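Local coordinates for protein 11S globulin subunit beta (Cucurbita maxima, PDB 2E9Q) that serves as a seed storage protein of the 11S globulin family, a nutrient reservoir whose mature form is a hexamer, at the interface of chains A and B. Numbering follows the deposited sequence. Chains: chain A/B, 11S globulin subunit beta.

Contact 1: the interface of chains A and B. Residues chain A 334, 337, 443, 449; chain B 217, 220-221.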
# COMPACT_ATOMS: atom_id res chain seq x y z
N MET A 334 36.96 1.51 -1.17
CA MET A 334 35.89 1.92 -0.26
C MET A 334 34.70 2.53 -1.00
O MET A 334 34.89 3.30 -1.95
CB MET A 334 36.46 2.93 0.73
CG MET A 334 35.60 3.25 1.92
SD MET A 334 36.49 4.35 3.03
CE MET A 334 35.62 5.90 2.75
N PRO A 337 30.40 7.09 1.87
CA PRO A 337 29.24 7.10 2.76
C PRO A 337 28.02 7.52 1.97
O PRO A 337 28.06 8.48 1.20
CB PRO A 337 29.63 8.12 3.83
CG PRO A 337 30.71 8.95 3.18
CD PRO A 337 31.48 7.93 2.40
N GLN A 443 37.10 15.51 -1.77
CA GLN A 443 36.95 14.24 -2.47
C GLN A 443 36.47 14.51 -3.89
O GLN A 443 35.42 15.13 -4.10
CB GLN A 443 35.93 13.34 -1.76
CG GLN A 443 35.82 11.95 -2.37
CD GLN A 443 37.00 11.08 -2.02
OE1 GLN A 443 37.23 10.04 -2.64
NE2 GLN A 443 37.75 11.49 -1.00
N LEU A 449 35.38 4.72 -4.18
CA LEU A 449 36.62 5.43 -3.91
C LEU A 449 37.83 4.53 -4.10
O LEU A 449 37.90 3.44 -3.53
CB LEU A 449 36.61 5.96 -2.48
CG LEU A 449 35.88 7.28 -2.23
CD1 LEU A 449 34.52 7.26 -2.87
CD2 LEU A 449 35.78 7.50 -0.74
N PHE B 217 37.60 6.19 8.48
CA PHE B 217 36.66 6.17 7.38
C PHE B 217 36.34 7.56 6.88
O PHE B 217 36.39 7.82 5.68
CB PHE B 217 35.38 5.47 7.80
CG PHE B 217 35.47 3.97 7.76
CD1 PHE B 217 36.70 3.34 7.64
CD2 PHE B 217 34.32 3.19 7.84
CE1 PHE B 217 36.79 1.95 7.60
CE2 PHE B 217 34.40 1.80 7.80
CZ PHE B 217 35.64 1.18 7.68
N GLU B 220 39.34 9.22 5.01
CA GLU B 220 39.47 8.71 3.66
C GLU B 220 38.30 9.20 2.81
O GLU B 220 38.49 9.77 1.73
CB GLU B 220 39.49 7.19 3.68
CG GLU B 220 39.76 6.58 2.33
CD GLU B 220 39.68 5.08 2.35
OE1 GLU B 220 40.27 4.47 3.27
OE2 GLU B 220 39.02 4.51 1.46
N ALA B 221 37.08 8.97 3.30
CA ALA B 221 35.88 9.38 2.60
C ALA B 221 35.93 10.82 2.10
O ALA B 221 35.70 11.08 0.92
CB ALA B 221 34.66 9.19 3.49

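Contact 2: the interface of chains A and B. Residues chain A 419-421, 424; chain B 125-126, 146.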
# COMPACT_ATOMS: atom_id res chain seq x y z
N MET A 419 26.23 20.18 -2.74
CA MET A 419 25.05 21.01 -2.94
C MET A 419 24.94 22.18 -1.96
O MET A 419 24.32 23.20 -2.26
CB MET A 419 23.78 20.16 -2.81
CG MET A 419 23.54 19.19 -3.95
SD MET A 419 22.76 20.00 -5.38
CE MET A 419 21.02 19.79 -4.96
N LEU A 420 25.53 22.03 -0.79
CA LEU A 420 25.42 23.07 0.23
C LEU A 420 26.39 24.22 0.07
O LEU A 420 27.58 24.02 -0.13
CB LEU A 420 25.60 22.44 1.62
CG LEU A 420 24.53 21.42 2.03
CD1 LEU A 420 25.07 20.50 3.12
CD2 LEU A 420 23.30 22.15 2.49
N PRO A 421 25.88 25.45 0.18
CA PRO A 421 26.70 26.66 0.06
C PRO A 421 27.80 26.62 1.11
O PRO A 421 27.63 25.98 2.15
CB PRO A 421 25.70 27.78 0.33
CG PRO A 421 24.41 27.21 -0.16
CD PRO A 421 24.46 25.80 0.35
N VAL A 424 26.74 27.83 4.49
CA VAL A 424 25.95 26.88 5.26
C VAL A 424 26.87 25.87 5.95
O VAL A 424 26.69 25.55 7.13
CB VAL A 424 24.94 26.14 4.34
CG1 VAL A 424 24.09 25.19 5.15
CG2 VAL A 424 24.06 27.15 3.63
N HIS B 125 26.74 25.58 -5.81
CA HIS B 125 25.76 25.03 -4.87
C HIS B 125 24.33 24.96 -5.41
O HIS B 125 24.02 25.46 -6.49
CB HIS B 125 25.74 25.87 -3.61
CG HIS B 125 25.28 27.27 -3.87
ND1 HIS B 125 24.01 27.55 -4.30
CD2 HIS B 125 25.94 28.45 -3.82
CE1 HIS B 125 23.90 28.85 -4.53
NE2 HIS B 125 25.06 29.42 -4.24
N GLN B 126 23.46 24.38 -4.59
CA GLN B 126 22.03 24.21 -4.85
C GLN B 126 21.32 25.53 -5.01
O GLN B 126 21.79 26.56 -4.55
CB GLN B 126 21.39 23.46 -3.68
CG GLN B 126 21.55 24.22 -2.36
CD GLN B 126 21.20 23.40 -1.11
OE1 GLN B 126 21.65 23.73 -0.01
NE2 GLN B 126 20.40 22.36 -1.28
N TRP B 146 17.35 22.52 4.71
CA TRP B 146 17.75 23.43 5.77
C TRP B 146 16.99 24.73 5.54
O TRP B 146 16.66 25.08 4.41
CB TRP B 146 19.26 23.68 5.73
CG TRP B 146 19.78 24.17 4.41
CD1 TRP B 146 20.33 23.42 3.42
CD2 TRP B 146 19.79 25.53 3.94
NE1 TRP B 146 20.68 24.22 2.36
CE2 TRP B 146 20.36 25.52 2.64
CE3 TRP B 146 19.36 26.76 4.47
CZ2 TRP B 146 20.53 26.68 1.88
CZ3 TRP B 146 19.53 27.93 3.71
CH2 TRP B 146 20.12 27.87 2.42

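Contact 1: the interface of chains A and B
The last turn of helix 215-222 of chain B meets strand 334-336, the loop residue A:Pro337, strand 448-449 and the loop residue A:Gln443 of chain A. The contact is part of the subunit interface of an 11S globulin and combines apolar packing on B:Ala221 with a carboxylate-thioether contact. A:Met334 supplies the central side chain. Its CG lies anti to the backbone N (chi1 -167°), and a bend at the thioether turns the methyl CE onto the helix. There CE packs tightly, 3.5 Å from B:Ala221 CA. B:Glu220 reaches in from the opposite direction with an extended chain. The sulfur sits over a face of the carboxylate, toward OE2, with OE2 3.0 Å from A:Met334 SD and CD 3.3 Å from that same SD. This is a short contact, inside the usual van der Waals separation. An alanine in place of B:Glu220 removes the carboxylate over the sulfur and would probably leave a gap there, freeing the thioether to turn. B:Ala221 sits between several chain A groups. Its CB touches A:Pro337 CD at 3.6 Å. From another side A:Leu449 CD2 comes to 3.8 Å of B:Ala221 CA. The amide of A:Gln443 ends near the helix C-terminus. Its NE2 is 2.8 Å from B:Ala221 O, but the N-H points away from that carbonyl, and this close approach is not a hydrogen bond as modelled.

Contact 2: the interface of chains A and B
B:Gln126, which follows strand 123-125, pushes against A:Met419 at the end of helix 416-419 and against the A:Leu420-A:Pro421 loop before helix 422-429. B:Trp146, on strand 145-149, closes the far end of this part of the subunit interface. The tight part centres on B:Gln126. Its backbone N donates to A:Met419 O over 2.7 Å, nearly straight (171° at H), in the carbonyl plane and on a lone pair. The side chain of B:Gln126 starts between its own backbone N and carbonyl carbon (chi1 59°) and then runs out straight past this carbonyl. That carries OE1 to the indole of B:Trp146. The indole NE1 donates to B:Gln126 OE1 over 2.6 Å, with the oxygen at the ring edge in the indole plane, while the donor comes in tilted 33° from the plane of the amide carbonyl. This bond within chain B ties the amide to the indole and so limits how either can turn. A:Leu420 slips past the tryptophan in the opposite direction and sets CD2 3.4 Å from B:Trp146 CD1. A:Pro421 CD also comes close to the amide oxygen, 3.5 Å from B:Gln126 OE1. The remaining contacts are looser. The chain of A:Met419 bends twice and lies across B:Gln126, nearly perpendicular to it, with CE 3.9 Å from B:Gln126 CB. A:Pro421 likewise crosses B:His125, where its CG is 3.8 Å from the imidazole CG. A:Val424, on helix 422-429, rests one methyl over a face of the indole, offset toward the rim, with CG2 4.0 Å from B:Trp146 CZ2.

The centres of contact 1 and contact 2 are about 21 Å apart. They share no residue and no helix or strand, yet both belong to one A-B interface. In each, chain A contributes residues from its C-terminal half and chain B residues from its N-terminal half. Contact 1 uses a helix of chain B against strands and loops of chain A. Contact 2 reverses this, with helix ends and a loop of chain A against strands and a loop residue of chain B. The head-to-tail pairing is not two-fold. The deposited assembly holds three subunits, and such pairing would fit a ring, probably half of the hexamer.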